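Local coordinates for GGDEF and EAL domain-containing protein (Vibrio cholerae O1 str. 2010EL-1786, PDB 6PWK) that binds cyclic di-GMP and probably acts as a receptor in the signalling circuit that controls large adhesins and biofilm formation, at residues A[393-396]-A[397-401]; A[159-162]-A[163-167]; A[207-210]-A[211-215]; A[323-327]-A[328-332]. All coordinates share one frame; numbering follows the deposited sequence.

In the fold
Contact 2 lies in the GGDEF domain, while contacts 1, 3 and 4 belong to the EAL domain. Both domains hold cyclic di-GMP. Contact 1 touches the EAL-bound molecule through Glu393, and in contact 2 the side chain of Leu159 comes within about 4 Å of a cyclic di-GMP. Contact 3, at the tip of a hairpin, and contact 4, at a helix-to-strand joint, reach the same TIM-like barrel sheet; their nearest atoms are about 8 Å apart. Both stand back from the magnesium ion, which is about 10 Å from the side chain of Ala207 and about 12 Å from that of Phe331. The nearest protein atoms of contacts 1 and 2 are about 9 Å apart, across domains.

Contact 1: A[393-396]-A[397-401]; sequences ETQT and QLDFL. With C2E (9,9'-[(2R,3R,3aS,5S,7aR,9R,10R,10aS,12S,14aR)-3,5,10,12-tetrahydroxy-5,12-dioxidooctahydro-2H,7H-difuro[3,2-d:3',2'-j][1,3,7,9,2,8]tetraoxadiphosphacyclododecine-2,9-diyl]bis(2-amino-1,9-dihydro-6H-purin-6-one)), chain C.
Thr394 and Gln397 hold the start of helix 395-402, where the backbone turns from loop into helix and the first repeating bond runs from Leu398 N to Thr394 O (2.9 Å). Thr394 is the N-cap. Its OG1 sits between the backbone N and the carbonyl carbon (chi1 70°), which brings it to Gln397 N at 2.9 Å. The side-chain amide of Gln397 completes the exchange: at the end of an extended chain, OE1 accepts from two backbone N-H groups. Glu393 N meets that oxygen at 2.6 Å, almost head-on, whereas Thr394 N reaches it at 3.1 Å from above the carbonyl plane. Gln395, the first helical residue, bends at chi2 (70°), and its NE2 donates to Asp399 OD1, one turn on, at 2.8 Å from above the carboxylate plane. Glu393, extended beyond CG, points its carboxylate to the cyclic di-GMP, and OE1 accepts from the guanine N2 at 2.6 Å and weakly from N1 at 3.0 Å. Ser221, Arg203, Gln205, Asp249 and Phe412 also bind this ligand. The reciprocal bonds of Thr394 and Gln397 make a capping box, placed directly after a residue of the EAL-domain ligand pocket.

Contact 2: A[159-162]-A[163-167]; sequences LAKA and KSNPE
Ala160 and Ser164, with Lys161 and Asn165, form a local contact along the last turn of helix 148-164, at the point where the chain leaves the helix of the beta-alpha-beta unit that joins strands 136-142 and 171-174 in the GGDEF domain. Lys163 N still makes an ordinary helical bond to Leu159 O, at 3.1 Å. From here the side chains add to the backbone pattern. Ser164 OG lies between its backbone N and carbonyl carbon (chi1 49°), and from there it turns back to donate to Ala160 O at 2.7 Å. Ser164 N bonds to the same oxygen at 3.0 Å, and the two donors arrive from opposite faces of the carbonyl plane.

Asn165 behaves differently. Its own N is only weakly bonded to Lys161 O, at 3.3 Å, because the backbone is already turning out of the helix. Its side-chain amide makes up for this: ND2 donates to Lys161 O at 3.2 Å, in the carbonyl plane and on a lone pair. Pro166 follows; with no hydrogen on its N it cannot give the next helical bond to Ala162 O, 3.7 Å from that N. The lysine ends lead away, Lys161 NZ to Phe172 O and Lys163 NZ to Gln51 OE1. Leu159 packs on Ile49 and touches a bound cyclic di-GMP. The chemistry implies a helix end in which a hydroxyl and an amide serve the carbonyls of Ala160 and Lys161 as the backbone donors run out.

Contact 3: A[207-210]-A[211-215]; sequences ANSS and WGKTF
Ala207 O takes the shortest sound bond here, from Phe215 N at 2.7 Å, and it ties together two antiparallel strands next to a tight turn. Next along, Asn208 and Thr214 form a non-hydrogen-bonded pair, with their side chains on one face of the sheet. Asn208 OD1 lies alongside Thr214, 3.3 Å from its CB, and the two side chains meet at a slant. Asn208 CA also makes a CA-H...O contact with Lys213 O at 3.3 Å.

The turn itself is built round Ser209. Its N donates to Lys213 O at 2.8 Å, and its O accepts from Gly212 N at 3.2 Å. Residues Ser209 to Gly212 form a type I turn. Gly212, with phi at 84°, and Lys213 lie together opposite Ser209, which is the classic G1 beta bulge that often accompanies a type I turn in a hairpin. The hydroxyl of Ser209 faces into this loop: chi1 of 67° puts OG between backbone N and carbonyl carbon, where it draws weak bonds from Lys213 N, at 3.1 Å, and from Trp211 N, at 3.3 Å. The same OG lies at the edge of the Trp211 ring, near its plane. Lys213 curls back, bent at chi2 and chi4, and its NZ donates to Thr214 O at 3.2 Å from above the carbonyl plane.

The hairpin belongs to strands 200-209 and 214-225 of the EAL-domain sheet. On one flank Asn208 pairs through its backbone with Phe409 of strand 408-409. Phe215 packs on Thr386 and Ile388 of strand 386-389, while Thr214 touches Asp267.

Contact 4: A[323-327]-A[328-332]; sequences AVRNA and GADFG
Arg325 lays its guanidinium against Phe331, whose CE2 stands over the centre of one face, 3.2 Å above the plane, and Asp330 sits at the edge of the same group. The ring is no parallel stack on the guanidinium, since the two planes are 47° apart and the side chains cross at about a right angle. At the edge, Arg325 NE makes a salt bridge to Asp330 OD1 at 3.0 Å, and NH2 adds a weak bond to the same oxygen at 3.3 Å. The carboxylate plane is strongly turned against the guanidinium, by 63°, so NE meets OD1 from above it. Phe331 N grips OD1 from the opposite face, at 2.7 Å. One carboxylate oxygen thus joins the arginine to the start of the strand. An extended arginine chain, straight from CG to NE, carries the charged end out to this point, and NH1 and NH2 go on to Phe349 O and Arg350 O.

The helix itself closes in a Schellman motif. Ala329 N bonds to Val324 O at 3.0 Å and Gly328 N to Arg325 O at 3.1 Å. Gly328 is the C-prime residue, whose positive phi (90°) would jam any CB against Ala327 O and suits a residue without a side chain. Val324 CG1 packs against Ala329 CB at 3.6 Å.

The joint is an alpha-to-beta connection of the EAL domain's TIM-like barrel, from helix 314-326 into strand 330-336. Val324 and Ala327 rest on helix 281-292; Val324 and Ala329 also meet Phe303 of strand 301-305, with which Asp330 and Gly332 pair through the backbone.

Contact 1: A[393-396]-A[397-401]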
loop_
_atom_site.group_PDB
_atom_site.type_symbol
_atom_site.label_atom_id
_atom_site.label_comp_id
_atom_site.label_asym_id
_atom_site.label_seq_id
_atom_site.Cartn_x
_atom_site.Cartn_y
_atom_site.Cartn_z
ATOM N N GLU A 393 -2.725 11.851 -36.981
ATOM C CA GLU A 393 -2.456 13.210 -37.434
ATOM C C GLU A 393 -2.467 13.371 -38.943
ATOM O O GLU A 393 -2.902 14.413 -39.439
ATOM C CB GLU A 393 -1.093 13.690 -36.917
ATOM C CG GLU A 393 -0.946 13.718 -35.422
ATOM C CD GLU A 393 0.300 14.462 -34.980
ATOM O OE1 GLU A 393 0.173 15.451 -34.227
ATOM O OE2 GLU A 393 1.406 14.067 -35.403
ATOM N N THR A 394 -1.978 12.387 -39.691
ATOM C CA THR A 394 -1.748 12.541 -41.119
ATOM C C THR A 394 -2.529 11.500 -41.907
ATOM O O THR A 394 -2.918 10.451 -41.385
ATOM C CB THR A 394 -0.257 12.421 -41.459
ATOM O OG1 THR A 394 0.167 11.064 -41.278
ATOM C CG2 THR A 394 0.571 13.329 -40.561
ATOM N N GLN A 395 -2.759 11.815 -43.185
ATOM C CA GLN A 395 -3.366 10.846 -44.089
ATOM C C GLN A 395 -2.457 9.644 -44.293
ATOM O O GLN A 395 -2.942 8.529 -44.517
ATOM C CB GLN A 395 -3.691 11.510 -45.429
ATOM C CG GLN A 395 -4.467 10.630 -46.400
ATOM C CD GLN A 395 -5.900 10.388 -45.961
ATOM O OE1 GLN A 395 -6.621 11.323 -45.609
ATOM N NE2 GLN A 395 -6.320 9.127 -45.978
ATOM N N THR A 396 -1.139 9.848 -44.215
ATOM C CA THR A 396 -0.205 8.728 -44.265
ATOM C C THR A 396 -0.443 7.770 -43.104
ATOM O O THR A 396 -0.500 6.548 -43.289
ATOM C CB THR A 396 1.235 9.244 -44.250
ATOM O OG1 THR A 396 1.430 10.152 -45.342
ATOM C CG2 THR A 396 2.218 8.089 -44.371
ATOM N N GLN A 397 -0.582 8.310 -41.890
ATOM C CA GLN A 397 -0.936 7.477 -40.745
ATOM C C GLN A 397 -2.307 6.842 -40.935
ATOM O O GLN A 397 -2.494 5.651 -40.662
ATOM C CB GLN A 397 -0.901 8.302 -39.461
ATOM C CG GLN A 397 0.486 8.758 -39.044
ATOM C CD GLN A 397 0.444 9.888 -38.036
ATOM O OE1 GLN A 397 -0.620 10.438 -37.747
ATOM N NE2 GLN A 397 1.603 10.247 -37.498
ATOM N N LEU A 398 -3.277 7.623 -41.413
ATOM C CA LEU A 398 -4.627 7.103 -41.613
ATOM C C LEU A 398 -4.637 5.971 -42.632
ATOM O O LEU A 398 -5.297 4.944 -42.428
ATOM C CB LEU A 398 -5.559 8.230 -42.048
ATOM C CG LEU A 398 -7.064 8.025 -41.878
ATOM C CD1 LEU A 398 -7.404 7.768 -40.421
ATOM C CD2 LEU A 398 -7.820 9.237 -42.398
ATOM N N ASP A 399 -3.901 6.134 -43.735
ATOM C CA ASP A 399 -3.866 5.093 -44.761
ATOM C C ASP A 399 -3.119 3.858 -44.275
ATOM O O ASP A 399 -3.514 2.727 -44.586
ATOM C CB ASP A 399 -3.227 5.633 -46.042
ATOM C CG ASP A 399 -4.062 6.711 -46.705
ATOM O OD1 ASP A 399 -5.306 6.621 -46.656
ATOM O OD2 ASP A 399 -3.471 7.653 -47.275
ATOM N N PHE A 400 -2.037 4.049 -43.517
ATOM C CA PHE A 400 -1.271 2.904 -43.031
ATOM C C PHE A 400 -2.054 2.112 -41.990
ATOM O O PHE A 400 -1.978 0.879 -41.956
ATOM C CB PHE A 400 0.070 3.366 -42.461
ATOM C CG PHE A 400 1.189 3.353 -43.463
ATOM C CD1 PHE A 400 0.940 3.570 -44.808
ATOM C CD2 PHE A 400 2.489 3.100 -43.062
ATOM C CE1 PHE A 400 1.969 3.552 -45.730
ATOM C CE2 PHE A 400 3.523 3.079 -43.979
ATOM C CZ PHE A 400 3.262 3.305 -45.314
ATOM N N LEU A 401 -2.808 2.800 -41.131
ATOM C CA LEU A 401 -3.656 2.101 -40.174
ATOM C C LEU A 401 -4.812 1.379 -40.852
ATOM O O LEU A 401 -5.384 0.457 -40.260
ATOM C CB LEU A 401 -4.191 3.081 -39.129
ATOM C CG LEU A 401 -3.165 3.767 -38.223
ATOM C CD1 LEU A 401 -3.772 4.992 -37.559
ATOM C CD2 LEU A 401 -2.632 2.801 -37.178
HETATM P P1 C2E C . -4.676 10.345 -23.711
HETATM O O2P C2E C . -5.675 9.313 -23.265
HETATM O O1P C2E C . -3.781 9.626 -24.681
HETATM O "O5'" C2E C . -5.380 11.530 -24.596
HETATM C "C5'" C2E C . -4.849 11.816 -25.847
HETATM C "C4'" C2E C . -3.891 13.024 -25.658
HETATM O "O4'" C2E C . -3.268 13.289 -26.769
HETATM C "C3'" C2E C . -4.680 14.314 -25.367
HETATM O "O3'" C2E C . -3.793 15.217 -24.916
HETATM C "C2'" C2E C . -5.095 14.718 -26.790
HETATM O "O2'" C2E C . -5.510 16.149 -26.816
HETATM C "C1'" C2E C . -3.937 14.624 -27.379
HETATM N N9 C2E C . -3.840 14.446 -28.806
HETATM C C8 C2E C . -5.122 14.096 -29.071
HETATM N N7 C2E C . -5.197 13.877 -30.409
HETATM C C5 C2E C . -3.998 14.076 -30.943
HETATM C C6 C2E C . -3.430 13.985 -32.370
HETATM O O6 C2E C . -4.109 13.690 -33.294
HETATM N N1 C2E C . -2.047 14.270 -32.604
HETATM C C2 C2E C . -1.162 14.636 -31.528
HETATM N N2 C2E C . 0.256 14.935 -31.708
HETATM N N3 C2E C . -1.730 14.708 -30.192
HETATM C C4 C2E C . -3.165 14.419 -29.938
HETATM P P11 C2E C . -4.266 15.928 -23.493
HETATM O O21 C2E C . -5.470 16.833 -23.522
HETATM O O11 C2E C . -3.119 16.806 -23.062
HETATM O O5A C2E C . -4.348 14.623 -22.486
HETATM C C5A C2E C . -3.080 14.143 -22.130
HETATM C C4A C2E C . -3.215 13.051 -21.147
HETATM O O4A C2E C . -3.663 13.533 -20.018
HETATM C C3A C2E C . -4.336 11.912 -21.678
HETATM O O3A C2E C . -3.655 10.864 -22.514
HETATM C C2A C2E C . -4.804 11.409 -20.666
HETATM O O2A C2E C . -3.978 10.221 -20.245
HETATM C C1A C2E C . -4.744 12.586 -19.546
HETATM N N91 C2E C . -5.906 13.189 -19.450
HETATM C C81 C2E C . -6.440 14.147 -20.222
HETATM N N71 C2E C . -7.649 14.424 -19.698
HETATM C C51 C2E C . -7.839 13.649 -18.634
HETATM C C61 C2E C . -9.000 13.518 -17.655
HETATM O O61 C2E C . -9.947 14.204 -17.809
HETATM N N11 C2E C . -8.947 12.584 -16.572
HETATM C C21 C2E C . -7.788 11.755 -16.396
HETATM N N21 C2E C . -7.738 10.807 -15.292
HETATM N N31 C2E C . -6.680 11.888 -17.343
HETATM C C41 C2E C . -6.744 12.866 -18.470
#

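Contact 2: A[159-162]-A[163-167]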
loop_
_atom_site.group_PDB
_atom_site.type_symbol
_atom_site.label_atom_id
_atom_site.label_comp_id
_atom_site.label_asym_id
_atom_site.label_seq_id
_atom_site.Cartn_x
_atom_site.Cartn_y
_atom_site.Cartn_z
ATOM N N LEU A 159 10.999 14.361 -15.168
ATOM C CA LEU A 159 10.711 12.931 -15.141
ATOM C C LEU A 159 9.266 12.659 -15.538
ATOM O O LEU A 159 8.981 11.681 -16.240
ATOM C CB LEU A 159 11.008 12.367 -13.751
ATOM C CG LEU A 159 10.885 10.853 -13.584
ATOM C CD1 LEU A 159 11.792 10.139 -14.571
ATOM C CD2 LEU A 159 11.219 10.448 -12.157
ATOM N N ALA A 160 8.340 13.515 -15.101
ATOM C CA ALA A 160 6.949 13.373 -15.515
ATOM C C ALA A 160 6.799 13.607 -17.013
ATOM O O ALA A 160 5.965 12.972 -17.670
ATOM C CB ALA A 160 6.066 14.340 -14.728
ATOM N N LYS A 161 7.598 14.521 -17.568
ATOM C CA LYS A 161 7.585 14.749 -19.008
ATOM C C LYS A 161 8.022 13.501 -19.766
ATOM O O LYS A 161 7.444 13.160 -20.805
ATOM C CB LYS A 161 8.487 15.935 -19.348
ATOM C CG LYS A 161 8.489 16.351 -20.808
ATOM C CD LYS A 161 9.440 17.520 -21.025
ATOM C CE LYS A 161 9.353 18.063 -22.442
ATOM N NZ LYS A 161 10.260 19.228 -22.636
ATOM N N ALA A 162 9.036 12.799 -19.252
ATOM C CA ALA A 162 9.521 11.597 -19.923
ATOM C C ALA A 162 8.498 10.471 -19.855
ATOM O O ALA A 162 8.333 9.717 -20.821
ATOM C CB ALA A 162 10.850 11.157 -19.307
ATOM N N LYS A 163 7.803 10.339 -18.721
ATOM C CA LYS A 163 6.807 9.281 -18.579
ATOM C C LYS A 163 5.590 9.541 -19.454
ATOM O O LYS A 163 5.057 8.614 -20.075
ATOM C CB LYS A 163 6.383 9.144 -17.119
ATOM C CG LYS A 163 7.384 8.428 -16.247
ATOM C CD LYS A 163 6.825 8.171 -14.865
ATOM C CE LYS A 163 7.712 7.219 -14.089
ATOM N NZ LYS A 163 7.225 7.051 -12.695
ATOM N N SER A 164 5.131 10.791 -19.510
ATOM C CA SER A 164 3.925 11.118 -20.261
ATOM C C SER A 164 4.138 11.097 -21.770
ATOM O O SER A 164 3.152 11.129 -22.513
ATOM C CB SER A 164 3.396 12.484 -19.817
ATOM O OG SER A 164 4.427 13.454 -19.803
ATOM N N ASN A 165 5.385 11.041 -22.236
ATOM C CA ASN A 165 5.705 10.955 -23.661
ATOM C C ASN A 165 6.780 9.894 -23.850
ATOM O O ASN A 165 7.962 10.212 -24.041
ATOM C CB ASN A 165 6.160 12.309 -24.213
ATOM C CG ASN A 165 5.151 13.410 -23.959
ATOM O OD1 ASN A 165 4.102 13.470 -24.600
ATOM N ND2 ASN A 165 5.470 14.297 -23.021
ATOM N N PRO A 166 6.400 8.611 -23.815
ATOM C CA PRO A 166 7.401 7.538 -23.937
ATOM C C PRO A 166 8.101 7.480 -25.287
ATOM O O PRO A 166 9.054 6.699 -25.428
ATOM C CB PRO A 166 6.585 6.264 -23.682
ATOM C CG PRO A 166 5.175 6.647 -23.999
ATOM C CD PRO A 166 5.047 8.080 -23.587
ATOM N N GLU A 167 7.671 8.256 -26.284
ATOM C CA GLU A 167 8.431 8.320 -27.529
ATOM C C GLU A 167 9.726 9.099 -27.360
ATOM O O GLU A 167 10.625 8.976 -28.199
ATOM C CB GLU A 167 7.590 8.941 -28.646
ATOM C CG GLU A 167 7.326 10.430 -28.499
ATOM C CD GLU A 167 6.137 10.732 -27.608
ATOM O OE1 GLU A 167 5.707 9.833 -26.855
ATOM O OE2 GLU A 167 5.626 11.870 -27.665
#

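Contact 3: A[207-210]-A[211-215]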
loop_
_atom_site.group_PDB
_atom_site.type_symbol
_atom_site.label_atom_id
_atom_site.label_comp_id
_atom_site.label_asym_id
_atom_site.label_seq_id
_atom_site.Cartn_x
_atom_site.Cartn_y
_atom_site.Cartn_z
ATOM N N ALA A 207 -14.393 9.899 -31.792
ATOM C CA ALA A 207 -13.836 8.694 -32.397
ATOM C C ALA A 207 -14.841 8.193 -33.428
ATOM O O ALA A 207 -15.909 7.689 -33.067
ATOM C CB ALA A 207 -13.549 7.633 -31.338
ATOM N N ASN A 208 -14.501 8.336 -34.706
ATOM C CA ASN A 208 -15.426 8.072 -35.798
ATOM C C ASN A 208 -14.972 6.875 -36.622
ATOM O O ASN A 208 -13.773 6.619 -36.774
ATOM C CB ASN A 208 -15.567 9.292 -36.718
ATOM C CG ASN A 208 -16.170 10.489 -36.014
ATOM O OD1 ASN A 208 -16.870 10.347 -35.011
ATOM N ND2 ASN A 208 -15.907 11.678 -36.538
ATOM N N SER A 209 -15.950 6.151 -37.157
ATOM C CA SER A 209 -15.688 5.074 -38.096
ATOM C C SER A 209 -15.422 5.654 -39.483
ATOM O O SER A 209 -15.517 6.864 -39.708
ATOM C CB SER A 209 -16.870 4.101 -38.127
ATOM O OG SER A 209 -18.021 4.722 -38.671
ATOM N N SER A 210 -15.083 4.780 -40.433
ATOM C CA SER A 210 -14.908 5.229 -41.811
ATOM C C SER A 210 -16.216 5.697 -42.432
ATOM O O SER A 210 -16.190 6.401 -43.447
ATOM C CB SER A 210 -14.305 4.112 -42.660
ATOM O OG SER A 210 -15.158 2.981 -42.677
ATOM N N TRP A 211 -17.353 5.324 -41.846
ATOM C CA TRP A 211 -18.666 5.712 -42.340
ATOM C C TRP A 211 -19.209 6.962 -41.654
ATOM O O TRP A 211 -20.368 7.322 -41.880
ATOM C CB TRP A 211 -19.656 4.555 -42.160
ATOM C CG TRP A 211 -19.224 3.287 -42.834
ATOM C CD1 TRP A 211 -18.408 2.322 -42.319
ATOM C CD2 TRP A 211 -19.589 2.845 -44.148
ATOM N NE1 TRP A 211 -18.240 1.307 -43.231
ATOM C CE2 TRP A 211 -18.954 1.604 -44.361
ATOM C CE3 TRP A 211 -20.389 3.377 -45.164
ATOM C CZ2 TRP A 211 -19.096 0.888 -45.548
ATOM C CZ3 TRP A 211 -20.527 2.664 -46.342
ATOM C CH2 TRP A 211 -19.884 1.435 -46.524
ATOM N N GLY A 212 -18.405 7.627 -40.829
ATOM C CA GLY A 212 -18.849 8.802 -40.114
ATOM C C GLY A 212 -19.596 8.530 -38.828
ATOM O O GLY A 212 -19.946 9.484 -38.122
ATOM N N LYS A 213 -19.859 7.266 -38.503
ATOM C CA LYS A 213 -20.516 6.932 -37.247
ATOM C C LYS A 213 -19.598 7.259 -36.076
ATOM O O LYS A 213 -18.450 6.806 -36.028
ATOM C CB LYS A 213 -20.902 5.452 -37.233
ATOM C CG LYS A 213 -21.321 4.899 -35.872
ATOM C CD LYS A 213 -20.199 4.089 -35.230
ATOM C CE LYS A 213 -20.689 3.310 -34.018
ATOM N NZ LYS A 213 -21.282 4.191 -32.975
ATOM N N THR A 214 -20.104 8.046 -35.130
ATOM C CA THR A 214 -19.325 8.465 -33.969
ATOM C C THR A 214 -19.466 7.413 -32.872
ATOM O O THR A 214 -20.555 7.210 -32.326
ATOM C CB THR A 214 -19.768 9.847 -33.488
ATOM O OG1 THR A 214 -19.267 10.086 -32.166
ATOM C CG2 THR A 214 -21.289 9.974 -33.501
ATOM N N PHE A 215 -18.361 6.730 -32.562
ATOM C CA PHE A 215 -18.367 5.742 -31.487
ATOM C C PHE A 215 -18.563 6.418 -30.135
ATOM O O PHE A 215 -19.502 6.102 -29.396
ATOM C CB PHE A 215 -17.065 4.937 -31.516
ATOM C CG PHE A 215 -17.055 3.763 -30.579
ATOM C CD1 PHE A 215 -17.561 2.537 -30.979
ATOM C CD2 PHE A 215 -16.531 3.881 -29.303
ATOM C CE1 PHE A 215 -17.552 1.454 -30.122
ATOM C CE2 PHE A 215 -16.519 2.801 -28.440
ATOM C CZ PHE A 215 -17.030 1.586 -28.851
#

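Contact 4: A[323-327]-A[328-332]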
loop_
_atom_site.group_PDB
_atom_site.type_symbol
_atom_site.label_atom_id
_atom_site.label_comp_id
_atom_site.label_asym_id
_atom_site.label_seq_id
_atom_site.Cartn_x
_atom_site.Cartn_y
_atom_site.Cartn_z
ATOM N N ALA A 323 -18.323 -2.612 -10.880
ATOM C CA ALA A 323 -19.160 -1.504 -10.433
ATOM C C ALA A 323 -19.657 -0.678 -11.612
ATOM O O ALA A 323 -20.804 -0.215 -11.619
ATOM C CB ALA A 323 -18.383 -0.622 -9.455
ATOM N N VAL A 324 -18.808 -0.491 -12.622
ATOM C CA VAL A 324 -19.186 0.317 -13.778
ATOM C C VAL A 324 -20.264 -0.387 -14.595
ATOM O O VAL A 324 -21.281 0.216 -14.960
ATOM C CB VAL A 324 -17.942 0.643 -14.623
ATOM C CG1 VAL A 324 -18.337 1.013 -16.042
ATOM C CG2 VAL A 324 -17.151 1.770 -13.976
ATOM N N ARG A 325 -20.066 -1.674 -14.881
ATOM C CA ARG A 325 -21.030 -2.410 -15.696
ATOM C C ARG A 325 -22.307 -2.750 -14.937
ATOM O O ARG A 325 -23.383 -2.797 -15.542
ATOM C CB ARG A 325 -20.389 -3.684 -16.245
ATOM C CG ARG A 325 -19.697 -3.490 -17.587
ATOM C CD ARG A 325 -18.968 -4.743 -18.039
ATOM N NE ARG A 325 -18.417 -4.582 -19.382
ATOM C CZ ARG A 325 -17.585 -5.443 -19.957
ATOM N NH1 ARG A 325 -17.194 -6.527 -19.303
ATOM N NH2 ARG A 325 -17.135 -5.213 -21.182
ATOM N N ASN A 326 -22.221 -2.986 -13.624
ATOM C CA ASN A 326 -23.432 -3.272 -12.856
ATOM C C ASN A 326 -24.400 -2.100 -12.881
ATOM O O ASN A 326 -25.611 -2.291 -12.723
ATOM C CB ASN A 326 -23.086 -3.624 -11.408
ATOM C CG ASN A 326 -22.520 -5.022 -11.263
ATOM O OD1 ASN A 326 -22.728 -5.881 -12.121
ATOM N ND2 ASN A 326 -21.807 -5.261 -10.170
ATOM N N ALA A 327 -23.891 -0.886 -13.076
ATOM C CA ALA A 327 -24.708 0.318 -13.069
ATOM C C ALA A 327 -25.128 0.762 -14.464
ATOM O O ALA A 327 -25.696 1.850 -14.611
ATOM C CB ALA A 327 -23.963 1.451 -12.363
ATOM N N GLY A 328 -24.861 -0.041 -15.489
ATOM C CA GLY A 328 -25.287 0.291 -16.833
ATOM C C GLY A 328 -24.304 1.091 -17.655
ATOM O O GLY A 328 -24.698 1.670 -18.674
ATOM N N ALA A 329 -23.043 1.154 -17.249
ATOM C CA ALA A 329 -21.998 1.808 -18.016
ATOM C C ALA A 329 -21.070 0.746 -18.604
ATOM O O ALA A 329 -21.329 -0.459 -18.504
ATOM C CB ALA A 329 -21.252 2.816 -17.140
ATOM N N ASP A 330 -19.981 1.193 -19.225
ATOM C CA ASP A 330 -19.020 0.277 -19.822
ATOM C C ASP A 330 -17.634 0.908 -19.755
ATOM O O ASP A 330 -17.464 2.033 -19.277
ATOM C CB ASP A 330 -19.416 -0.074 -21.259
ATOM C CG ASP A 330 -19.015 -1.483 -21.643
ATOM O OD1 ASP A 330 -18.088 -2.030 -21.009
ATOM O OD2 ASP A 330 -19.627 -2.043 -22.577
ATOM N N PHE A 331 -16.636 0.172 -20.246
ATOM C CA PHE A 331 -15.249 0.594 -20.113
ATOM C C PHE A 331 -14.443 0.124 -21.317
ATOM O O PHE A 331 -14.846 -0.785 -22.046
ATOM C CB PHE A 331 -14.624 0.059 -18.817
ATOM C CG PHE A 331 -14.556 -1.442 -18.752
ATOM C CD1 PHE A 331 -13.437 -2.122 -19.205
ATOM C CD2 PHE A 331 -15.616 -2.172 -18.240
ATOM C CE1 PHE A 331 -13.376 -3.502 -19.149
ATOM C CE2 PHE A 331 -15.559 -3.551 -18.180
ATOM C CZ PHE A 331 -14.439 -4.217 -18.635
ATOM N N GLY A 332 -13.282 0.756 -21.502
ATOM C CA GLY A 332 -12.351 0.385 -22.549
ATOM C C GLY A 332 -10.919 0.521 -22.070
ATOM O O GLY A 332 -10.662 0.923 -20.934
#